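Side-chain contacts in brefeldin A esterase (Bacillus subtilis, PDB 1JKM), which degrades the macrolide lactone brefeldin A by ester hydrolysis, as a serine hydrolase of the alpha/beta hydrolase family related to mammalian hormone-sensitive lipase: residues 85-90 with 168-173; 172-175 with 181-184; 202-207 with 278-283. All blocks are in the same frame, centred on the assembly; numbering follows the deposited sequence.

Contact 1: residues 85-90 with 168-173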
ATOM      1  N   GLU B  85      10.864 -13.919  33.613  1.00 39.47           N
ATOM      2  CA  GLU B  85      10.371 -14.315  34.921  1.00 41.73           C
ATOM      3  C   GLU B  85       9.601 -15.620  34.703  1.00 43.98           C
ATOM      4  O   GLU B  85       9.121 -15.852  33.592  1.00 44.26           O
ATOM      5  CB  GLU B  85       9.448 -13.306  35.566  1.00 46.63           C
ATOM      6  CG  GLU B  85      10.019 -11.945  35.867  1.00 56.17           C
ATOM      7  CD  GLU B  85      10.742 -11.788  37.186  1.00 63.55           C
ATOM      8  OE1 GLU B  85      10.821 -12.748  37.983  1.00 63.78           O
ATOM      9  OE2 GLU B  85      11.242 -10.661  37.431  1.00 67.38           O
ATOM     10  N   THR B  86       9.555 -16.480  35.716  1.00 42.29           N
ATOM     11  CA  THR B  86       8.685 -17.649  35.617  1.00 42.19           C
ATOM     12  C   THR B  86       7.675 -17.604  36.751  1.00 40.61           C
ATOM     13  O   THR B  86       8.044 -17.198  37.859  1.00 41.37           O
ATOM     14  CB  THR B  86       9.549 -18.919  35.693  1.00 51.64           C
ATOM     15  OG1 THR B  86      10.536 -18.903  34.645  1.00 52.38           O
ATOM     16  CG2 THR B  86       8.691 -20.161  35.595  1.00 49.78           C
ATOM     17  N   ILE B  87       6.395 -17.777  36.482  1.00 39.14           N
ATOM     18  CA  ILE B  87       5.389 -17.984  37.507  1.00 36.77           C
ATOM     19  C   ILE B  87       4.708 -19.328  37.288  1.00 37.50           C
ATOM     20  O   ILE B  87       4.899 -19.952  36.234  1.00 38.82           O
ATOM     21  CB  ILE B  87       4.320 -16.859  37.453  1.00 41.57           C
ATOM     22  CG1 ILE B  87       3.506 -16.952  36.175  1.00 34.56           C
ATOM     23  CG2 ILE B  87       4.987 -15.495  37.603  1.00 37.14           C
ATOM     24  CD1 ILE B  87       2.407 -15.934  35.977  1.00 40.58           C
ATOM     25  N   LEU B  88       3.887 -19.772  38.230  1.00 38.31           N
ATOM     26  CA  LEU B  88       3.111 -20.991  38.012  1.00 40.89           C
ATOM     27  C   LEU B  88       1.637 -20.693  37.760  1.00 39.30           C
ATOM     28  O   LEU B  88       1.058 -19.836  38.421  1.00 41.02           O
ATOM     29  CB  LEU B  88       3.213 -21.934  39.217  1.00 49.70           C
ATOM     30  CG  LEU B  88       4.570 -22.619  39.416  1.00 53.30           C
ATOM     31  CD1 LEU B  88       5.166 -22.230  40.756  1.00 56.92           C
ATOM     32  CD2 LEU B  88       4.402 -24.125  39.298  1.00 55.66           C
ATOM     33  N   GLY B  89       1.018 -21.484  36.889  1.00 38.15           N
ATOM     34  CA  GLY B  89      -0.390 -21.295  36.584  1.00 37.91           C
ATOM     35  C   GLY B  89      -1.212 -22.366  37.295  1.00 41.57           C
ATOM     36  O   GLY B  89      -0.755 -23.117  38.161  1.00 39.28           O
ATOM     37  N   VAL B  90      -2.446 -22.524  36.850  1.00 44.70           N
ATOM     38  CA  VAL B  90      -3.480 -23.220  37.624  1.00 48.87           C
ATOM     39  C   VAL B  90      -3.253 -24.716  37.693  1.00 51.36           C
ATOM     40  O   VAL B  90      -3.714 -25.401  38.626  1.00 51.27           O
ATOM     41  CB  VAL B  90      -4.827 -22.786  37.020  1.00 47.25           C
ATOM     42  CG1 VAL B  90      -5.980 -23.729  37.262  1.00 54.05           C
ATOM     43  CG2 VAL B  90      -5.152 -21.403  37.604  1.00 54.01           C
ATOM     44  N   CYS B 168      -3.197 -16.658  30.972  1.00 31.96           N
ATOM     45  CA  CYS B 168      -3.153 -15.200  30.828  1.00 28.61           C
ATOM     46  C   CYS B 168      -3.667 -14.487  32.082  1.00 28.43           C
ATOM     47  O   CYS B 168      -3.038 -13.553  32.562  1.00 27.01           O
ATOM     48  CB  CYS B 168      -3.975 -14.766  29.601  1.00 31.01           C
ATOM     49  SG  CYS B 168      -3.324 -15.310  27.977  1.00 28.98           S
ATOM     50  N   LEU B 169      -4.812 -14.915  32.638  1.00 30.03           N
ATOM     51  CA  LEU B 169      -5.270 -14.424  33.932  1.00 31.55           C
ATOM     52  C   LEU B 169      -4.233 -14.577  35.031  1.00 30.28           C
ATOM     53  O   LEU B 169      -3.957 -13.600  35.732  1.00 30.49           O
ATOM     54  CB  LEU B 169      -6.570 -15.111  34.356  1.00 38.34           C
ATOM     55  CG  LEU B 169      -7.456 -14.591  35.484  1.00 42.43           C
ATOM     56  CD1 LEU B 169      -6.985 -15.098  36.836  1.00 48.64           C
ATOM     57  CD2 LEU B 169      -7.546 -13.072  35.515  1.00 40.08           C
ATOM     58  N   ALA B 170      -3.642 -15.766  35.245  1.00 32.32           N
ATOM     59  CA  ALA B 170      -2.521 -15.851  36.198  1.00 32.29           C
ATOM     60  C   ALA B 170      -1.481 -14.756  36.020  1.00 33.43           C
ATOM     61  O   ALA B 170      -1.013 -14.114  36.984  1.00 30.00           O
ATOM     62  CB  ALA B 170      -1.870 -17.230  36.101  1.00 32.41           C
ATOM     63  N   ALA B 171      -1.008 -14.541  34.784  1.00 27.59           N
ATOM     64  CA  ALA B 171       0.020 -13.530  34.532  1.00 26.05           C
ATOM     65  C   ALA B 171      -0.443 -12.110  34.830  1.00 25.96           C
ATOM     66  O   ALA B 171       0.303 -11.333  35.427  1.00 28.32           O
ATOM     67  CB  ALA B 171       0.406 -13.624  33.044  1.00 28.02           C
ATOM     68  N   VAL B 172      -1.678 -11.761  34.454  1.00 27.76           N
ATOM     69  CA  VAL B 172      -2.192 -10.416  34.755  1.00 31.46           C
ATOM     70  C   VAL B 172      -2.237 -10.182  36.259  1.00 31.75           C
ATOM     71  O   VAL B 172      -1.739  -9.168  36.730  1.00 30.35           O
ATOM     72  CB  VAL B 172      -3.571 -10.163  34.102  1.00 32.12           C
ATOM     73  CG1 VAL B 172      -4.317  -8.975  34.685  1.00 31.08           C
ATOM     74  CG2 VAL B 172      -3.408  -9.931  32.596  1.00 26.88           C
ATOM     75  N   LEU B 173      -2.780 -11.124  37.030  1.00 34.11           N
ATOM     76  CA  LEU B 173      -2.773 -11.003  38.491  1.00 34.65           C
ATOM     77  C   LEU B 173      -1.393 -10.930  39.106  1.00 35.02           C
ATOM     78  O   LEU B 173      -1.104 -10.052  39.934  1.00 35.66           O
ATOM     79  CB  LEU B 173      -3.521 -12.199  39.094  1.00 40.15           C
ATOM     80  CG  LEU B 173      -4.987 -12.352  38.716  1.00 41.06           C
ATOM     81  CD1 LEU B 173      -5.587 -13.549  39.446  1.00 34.12           C
ATOM     82  CD2 LEU B 173      -5.780 -11.080  39.009  1.00 42.15           C
TER
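Ile-87 reaches from strand 80-88 onto the small-residue surface that Ala-170 and Ala-171 give helix 163-177, and a single methyl does the touching. CD1 of Ile-87 lies 3.7 Å from CA of Ala-171, against the helix backbone itself, and 4.2 Å from that residue's CB. CD1 of Ile-87 also borders O of Ala-170, at 4.0 Å. The torsions explain the reach: CG1 sits between the backbone N and the carbonyl carbon (chi1 67°), and beyond it the chain is fully extended (chi2 179°), carrying CD1 as far from its own CA as the chain allows. CG2, beside the backbone N, turns to Trp-174 of the same helix. Two residues further on, where the strand has given way to loop, Gly-89 comes close with backbone alone: its CA is 4.4 Å from CB of Ala-170. Alanine on one side and glycine on the other let the chains approach to 5.9 Å between CA of Gly-89 and CA of Ala-170. No hydrogen bond crosses the contact; it illustrates a strand and the loop after it packing on a helix by van der Waals contact. Strand 80-88 is an outermost strand of the mixed sheet, hydrogen-bonded through Ile-87 to Ile-95 of the antiparallel strand 94-102, whose Leu-97 touches Ala-171. Helix 163-177 lies over these two strands, while its Leu-169 turns to Ala-206 of the neighbouring helix 194-208.

Contact 2: residues 172-175 with 181-184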
ATOM      1  N   VAL B 172      -1.678 -11.761  34.454  1.00 27.76           N
ATOM      2  CA  VAL B 172      -2.192 -10.416  34.755  1.00 31.46           C
ATOM      3  C   VAL B 172      -2.237 -10.182  36.259  1.00 31.75           C
ATOM      4  O   VAL B 172      -1.739  -9.168  36.730  1.00 30.35           O
ATOM      5  CB  VAL B 172      -3.571 -10.163  34.102  1.00 32.12           C
ATOM      6  CG1 VAL B 172      -4.317  -8.975  34.685  1.00 31.08           C
ATOM      7  CG2 VAL B 172      -3.408  -9.931  32.596  1.00 26.88           C
ATOM      8  N   LEU B 173      -2.780 -11.124  37.030  1.00 34.11           N
ATOM      9  CA  LEU B 173      -2.773 -11.003  38.491  1.00 34.65           C
ATOM     10  C   LEU B 173      -1.393 -10.930  39.106  1.00 35.02           C
ATOM     11  O   LEU B 173      -1.104 -10.052  39.934  1.00 35.66           O
ATOM     12  CB  LEU B 173      -3.521 -12.199  39.094  1.00 40.15           C
ATOM     13  CG  LEU B 173      -4.987 -12.352  38.716  1.00 41.06           C
ATOM     14  CD1 LEU B 173      -5.587 -13.549  39.446  1.00 34.12           C
ATOM     15  CD2 LEU B 173      -5.780 -11.080  39.009  1.00 42.15           C
ATOM     16  N   TRP B 174      -0.442 -11.730  38.606  1.00 34.05           N
ATOM     17  CA  TRP B 174       0.936 -11.580  39.046  1.00 32.40           C
ATOM     18  C   TRP B 174       1.522 -10.203  38.827  1.00 33.46           C
ATOM     19  O   TRP B 174       2.243  -9.604  39.637  1.00 30.01           O
ATOM     20  CB  TRP B 174       1.802 -12.650  38.350  1.00 34.51           C
ATOM     21  CG  TRP B 174       3.188 -12.705  38.913  1.00 37.92           C
ATOM     22  CD1 TRP B 174       3.623 -13.479  39.957  1.00 40.59           C
ATOM     23  CD2 TRP B 174       4.322 -11.958  38.459  1.00 41.48           C
ATOM     24  NE1 TRP B 174       4.967 -13.251  40.175  1.00 40.06           N
ATOM     25  CE2 TRP B 174       5.415 -12.320  39.264  1.00 45.36           C
ATOM     26  CE3 TRP B 174       4.518 -11.013  37.446  1.00 42.25           C
ATOM     27  CZ2 TRP B 174       6.683 -11.769  39.091  1.00 44.46           C
ATOM     28  CZ3 TRP B 174       5.776 -10.470  37.276  1.00 43.60           C
ATOM     29  CH2 TRP B 174       6.847 -10.848  38.095  1.00 45.17           C
ATOM     30  N   VAL B 175       1.296  -9.670  37.611  1.00 33.34           N
ATOM     31  CA  VAL B 175       1.819  -8.353  37.268  1.00 30.42           C
ATOM     32  C   VAL B 175       1.171  -7.303  38.163  1.00 27.84           C
ATOM     33  O   VAL B 175       1.856  -6.411  38.638  1.00 28.88           O
ATOM     34  CB  VAL B 175       1.557  -8.032  35.769  1.00 34.52           C
ATOM     35  CG1 VAL B 175       1.991  -6.624  35.414  1.00 29.85           C
ATOM     36  CG2 VAL B 175       2.287  -9.027  34.876  1.00 32.45           C
ATOM     37  N   SER B 181       7.445  -3.571  42.191  1.00 41.06           N
ATOM     38  CA  SER B 181       8.786  -4.086  41.904  1.00 41.03           C
ATOM     39  C   SER B 181       9.099  -3.950  40.425  1.00 41.86           C
ATOM     40  O   SER B 181      10.249  -3.809  40.005  1.00 43.49           O
ATOM     41  CB  SER B 181       8.905  -5.535  42.381  1.00 46.53           C
ATOM     42  OG  SER B 181       8.289  -6.449  41.483  1.00 55.65           O
ATOM     43  N   LEU B 182       8.056  -4.043  39.597  1.00 41.72           N
ATOM     44  CA  LEU B 182       8.192  -3.893  38.156  1.00 39.18           C
ATOM     45  C   LEU B 182       8.332  -2.446  37.753  1.00 39.22           C
ATOM     46  O   LEU B 182       8.889  -2.154  36.696  1.00 44.10           O
ATOM     47  CB  LEU B 182       7.015  -4.565  37.453  1.00 39.51           C
ATOM     48  CG  LEU B 182       7.121  -6.086  37.286  1.00 33.64           C
ATOM     49  CD1 LEU B 182       5.899  -6.618  36.570  1.00 33.90           C
ATOM     50  CD2 LEU B 182       8.396  -6.468  36.541  1.00 40.11           C
ATOM     51  N   GLY B 183       7.891  -1.525  38.592  1.00 38.58           N
ATOM     52  CA  GLY B 183       7.950  -0.095  38.316  1.00 36.44           C
ATOM     53  C   GLY B 183       6.838   0.295  37.338  1.00 35.92           C
ATOM     54  O   GLY B 183       7.136   0.936  36.343  1.00 36.06           O
ATOM     55  N   LEU B 184       5.600  -0.084  37.626  1.00 36.27           N
ATOM     56  CA  LEU B 184       4.486   0.254  36.759  1.00 33.92           C
ATOM     57  C   LEU B 184       3.533   1.272  37.373  1.00 35.95           C
ATOM     58  O   LEU B 184       3.010   1.122  38.487  1.00 38.23           O
ATOM     59  CB  LEU B 184       3.672  -0.970  36.370  1.00 29.96           C
ATOM     60  CG  LEU B 184       4.414  -2.228  35.910  1.00 30.98           C
ATOM     61  CD1 LEU B 184       3.402  -3.368  35.815  1.00 29.62           C
ATOM     62  CD2 LEU B 184       5.136  -1.962  34.606  1.00 31.34           C
TER
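The indole of Trp-174 meets Leu-182 obliquely, CZ3 of Trp-174 lying 3.9 Å from CD1 of Leu-182, while CG2 of Val-175 sits at the ring edge, in the indole plane; His-178, one turn further along, stacks its own ring with the indole. The setting is a Schellman motif: helix 179-182 ends at Gly-183, whose positive phi (77°) lets Leu-184 N turn back to Arg-179 O and Gly-183 N to Glu-180 O. The reversal sends the chain into strand 184-192 of the central sheet, and it directs the side chains of Leu-182 and Leu-184, flanking the glycine, toward helix 163-177. Leu-182 holds CG beside its backbone N (chi1 -81°) and extends beyond it, so that CD1 enters the angle between Trp-174 and Val-175 and meets both side chains at about right angles. From CD1 of Leu-182 to CG1 of Val-175 is 4.1 Å. Val-175 also faces the sheet, where Val-145 and Val-187 touch it. Its CG1 stands anti to the backbone N (chi1 175°) and serves both leucines, the tighter approach being to the strand residue: CG1 of Val-175 lies 3.6 Å from CD1 of Leu-184.

Contact 3: residues 202-207 with 278-283; sequences TTLLAK and YFASED
This is a small contact between helix 194-208 and a loop together with the first turn of the short helix 282-285 that follows it, apolar at one end and polar at the other. Only 85 Å² is buried, counting both sides, and no hydrogen bond links the two segments directly. At the apolar end Leu-204 and Ala-280 point toward each other, and CD1 of Leu-204 comes to 4.4 Å from CB of Ala-280, a loose methyl-to-methyl touch. Leu-285 touches both residues, and Ile-274 also packs on Leu-204.

One helical turn on, Lys-207 brings its ammonium near O of Asp-283 but bonds to oxygens just beyond it. NZ of Lys-207 is 3.9 Å from O of Asp-283, too far for a hydrogen bond; it bonds instead to O of Arg-286 and weakly to O of Glu-284. The side chain starts anti to the backbone N (chi1 -175°) and then bends at its last two torsions (chi3 110°, chi4 130°), folding NZ in toward the carbonyls of Arg-286 and Glu-284. Carbonyl oxygens at the C-terminal end of a short helix would be expected to suit a positive charge. The carboxylate of Asp-283 plays no part here, its OD1 forming a salt bridge with NH1 of Arg-286.

Between the two ends Ser-281 is the N-cap of helix 282-285. In the wider fold, Thr-202 and Ala-206 place helix 194-208 against helix 163-177, whereas Glu-282, through a salt bridge to Arg-314, and Tyr-278, touching Ala-307, tie the other segment to helix 302-314.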
ATOM      1  N   THR B 202      -9.769 -12.726  29.344  1.00 30.31           N
ATOM      2  CA  THR B 202      -9.083 -12.471  30.582  1.00 29.66           C
ATOM      3  C   THR B 202      -9.723 -11.393  31.444  1.00 32.62           C
ATOM      4  O   THR B 202      -9.703 -11.475  32.691  1.00 31.16           O
ATOM      5  CB  THR B 202      -7.611 -12.063  30.325  1.00 28.89           C
ATOM      6  OG1 THR B 202      -6.959 -13.145  29.661  1.00 27.39           O
ATOM      7  CG2 THR B 202      -6.850 -11.783  31.605  1.00 28.21           C
ATOM      8  N   THR B 203     -10.138 -10.307  30.814  1.00 27.87           N
ATOM      9  CA  THR B 203     -10.845  -9.233  31.498  1.00 26.84           C
ATOM     10  C   THR B 203     -12.208  -9.691  31.982  1.00 27.02           C
ATOM     11  O   THR B 203     -12.541  -9.389  33.124  1.00 29.71           O
ATOM     12  CB  THR B 203     -10.957  -7.990  30.580  1.00 28.06           C
ATOM     13  OG1 THR B 203      -9.607  -7.651  30.186  1.00 23.92           O
ATOM     14  CG2 THR B 203     -11.520  -6.836  31.385  1.00 24.29           C
ATOM     15  N   LEU B 204     -12.927 -10.482  31.188  1.00 25.43           N
ATOM     16  CA  LEU B 204     -14.245 -10.946  31.587  1.00 29.13           C
ATOM     17  C   LEU B 204     -14.123 -11.925  32.764  1.00 31.09           C
ATOM     18  O   LEU B 204     -14.908 -11.848  33.705  1.00 31.76           O
ATOM     19  CB  LEU B 204     -14.947 -11.638  30.430  1.00 25.73           C
ATOM     20  CG  LEU B 204     -15.310 -10.730  29.246  1.00 33.01           C
ATOM     21  CD1 LEU B 204     -15.892 -11.553  28.109  1.00 28.96           C
ATOM     22  CD2 LEU B 204     -16.256  -9.607  29.664  1.00 30.14           C
ATOM     23  N   LEU B 205     -13.096 -12.758  32.727  1.00 28.18           N
ATOM     24  CA  LEU B 205     -12.795 -13.706  33.775  1.00 33.68           C
ATOM     25  C   LEU B 205     -12.331 -13.022  35.044  1.00 34.05           C
ATOM     26  O   LEU B 205     -12.850 -13.332  36.132  1.00 35.46           O
ATOM     27  CB  LEU B 205     -11.736 -14.711  33.344  1.00 40.20           C
ATOM     28  CG  LEU B 205     -11.967 -16.215  33.457  1.00 44.11           C
ATOM     29  CD1 LEU B 205     -10.690 -16.878  33.966  1.00 45.64           C
ATOM     30  CD2 LEU B 205     -13.150 -16.632  34.310  1.00 37.99           C
ATOM     31  N   ALA B 206     -11.459 -12.026  34.965  1.00 30.45           N
ATOM     32  CA  ALA B 206     -11.104 -11.232  36.117  1.00 30.38           C
ATOM     33  C   ALA B 206     -12.357 -10.611  36.745  1.00 32.65           C
ATOM     34  O   ALA B 206     -12.457 -10.682  37.977  1.00 34.94           O
ATOM     35  CB  ALA B 206     -10.069 -10.160  35.803  1.00 29.91           C
ATOM     36  N   LYS B 207     -13.292 -10.084  35.957  1.00 30.10           N
ATOM     37  CA  LYS B 207     -14.518  -9.556  36.512  1.00 31.85           C
ATOM     38  C   LYS B 207     -15.355 -10.612  37.265  1.00 35.04           C
ATOM     39  O   LYS B 207     -15.962 -10.306  38.289  1.00 32.38           O
ATOM     40  CB  LYS B 207     -15.410  -8.926  35.450  1.00 29.12           C
ATOM     41  CG  LYS B 207     -16.653  -8.266  36.033  1.00 33.10           C
ATOM     42  CD  LYS B 207     -17.355  -7.366  35.031  1.00 42.32           C
ATOM     43  CE  LYS B 207     -18.677  -7.972  34.599  1.00 42.80           C
ATOM     44  NZ  LYS B 207     -19.802  -7.013  34.698  1.00 39.14           N
ATOM     45  N   TYR B 278     -17.726 -12.485  21.444  1.00 20.65           N
ATOM     46  CA  TYR B 278     -18.820 -11.993  20.624  1.00 20.93           C
ATOM     47  C   TYR B 278     -20.171 -12.290  21.300  1.00 26.03           C
ATOM     48  O   TYR B 278     -21.134 -11.584  21.002  1.00 25.89           O
ATOM     49  CB  TYR B 278     -18.802 -12.662  19.255  1.00 20.55           C
ATOM     50  CG  TYR B 278     -19.843 -12.303  18.246  1.00 24.26           C
ATOM     51  CD1 TYR B 278     -19.928 -11.031  17.651  1.00 26.28           C
ATOM     52  CD2 TYR B 278     -20.786 -13.247  17.845  1.00 26.81           C
ATOM     53  CE1 TYR B 278     -20.894 -10.716  16.714  1.00 24.73           C
ATOM     54  CE2 TYR B 278     -21.751 -12.962  16.922  1.00 24.22           C
ATOM     55  CZ  TYR B 278     -21.805 -11.692  16.356  1.00 26.68           C
ATOM     56  OH  TYR B 278     -22.793 -11.461  15.447  1.00 27.99           O
ATOM     57  N   PHE B 279     -20.238 -13.341  22.119  1.00 28.83           N
ATOM     58  CA  PHE B 279     -21.533 -13.701  22.720  1.00 29.28           C
ATOM     59  C   PHE B 279     -21.712 -13.090  24.103  1.00 31.05           C
ATOM     60  O   PHE B 279     -22.737 -13.392  24.747  1.00 31.42           O
ATOM     61  CB  PHE B 279     -21.645 -15.244  22.825  1.00 29.72           C
ATOM     62  CG  PHE B 279     -21.796 -15.811  21.438  1.00 34.56           C
ATOM     63  CD1 PHE B 279     -23.038 -15.861  20.839  1.00 34.85           C
ATOM     64  CD2 PHE B 279     -20.672 -16.249  20.736  1.00 33.98           C
ATOM     65  CE1 PHE B 279     -23.179 -16.369  19.560  1.00 40.58           C
ATOM     66  CE2 PHE B 279     -20.822 -16.760  19.461  1.00 30.91           C
ATOM     67  CZ  PHE B 279     -22.070 -16.800  18.872  1.00 35.32           C
ATOM     68  N   ALA B 280     -20.807 -12.269  24.605  1.00 26.21           N
ATOM     69  CA  ALA B 280     -21.030 -11.520  25.837  1.00 29.12           C
ATOM     70  C   ALA B 280     -22.278 -10.650  25.721  1.00 32.01           C
ATOM     71  O   ALA B 280     -22.574 -10.064  24.663  1.00 29.26           O
ATOM     72  CB  ALA B 280     -19.776 -10.737  26.189  1.00 31.07           C
ATOM     73  N   SER B 281     -23.173 -10.732  26.727  1.00 30.32           N
ATOM     74  CA  SER B 281     -24.325  -9.825  26.703  1.00 31.74           C
ATOM     75  C   SER B 281     -23.924  -8.456  27.249  1.00 30.50           C
ATOM     76  O   SER B 281     -22.932  -8.321  27.981  1.00 27.91           O
ATOM     77  CB  SER B 281     -25.460 -10.439  27.558  1.00 30.70           C
ATOM     78  OG  SER B 281     -24.928 -10.494  28.875  1.00 30.41           O
ATOM     79  N   GLU B 282     -24.791  -7.455  27.050  1.00 32.48           N
ATOM     80  CA  GLU B 282     -24.526  -6.133  27.613  1.00 33.18           C
ATOM     81  C   GLU B 282     -24.415  -6.118  29.117  1.00 33.94           C
ATOM     82  O   GLU B 282     -23.541  -5.429  29.684  1.00 35.77           O
ATOM     83  CB  GLU B 282     -25.609  -5.132  27.148  1.00 37.03           C
ATOM     84  CG  GLU B 282     -25.554  -4.944  25.642  1.00 44.42           C
ATOM     85  CD  GLU B 282     -26.674  -4.113  25.053  1.00 54.64           C
ATOM     86  OE1 GLU B 282     -27.306  -3.347  25.820  1.00 54.80           O
ATOM     87  OE2 GLU B 282     -26.873  -4.218  23.812  1.00 50.96           O
ATOM     88  N   ASP B 283     -25.221  -6.927  29.838  1.00 34.08           N
ATOM     89  CA  ASP B 283     -25.100  -6.922  31.291  1.00 31.72           C
ATOM     90  C   ASP B 283     -23.776  -7.470  31.750  1.00 30.05           C
ATOM     91  O   ASP B 283     -23.168  -6.966  32.704  1.00 33.23           O
ATOM     92  CB  ASP B 283     -26.261  -7.693  31.953  1.00 45.69           C
ATOM     93  CG  ASP B 283     -27.466  -6.770  32.064  1.00 55.28           C
ATOM     94  OD1 ASP B 283     -27.296  -5.638  32.584  1.00 63.56           O
ATOM     95  OD2 ASP B 283     -28.560  -7.159  31.620  1.00 61.48           O
TER

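In the fold
Contacts 1 and 2 use overlapping parts of helix 163-177, sharing Val-172 and Leu-173, and lie about 11 Å apart, centre to centre. They meet directly where CG2 of Ile-87 packs 3.4 Å from CD1 of Trp-174. Contact 3 is more distant, its centre about 20 Å from that of contact 1 and 23 Å from that of contact 2, but the seam between helices 163-177 and 194-208 bridges the gap: CD2 of Leu-169 lies 3.9 Å from CB of Ala-206. The G-E-S-G-G sequence spanning the turn from strand 184-192 into helix 194-208 fits this family's nucleophile elbow: contact 2 holds the start of the strand before, and contact 3 part of the helix after, the probable nucleophilic serine.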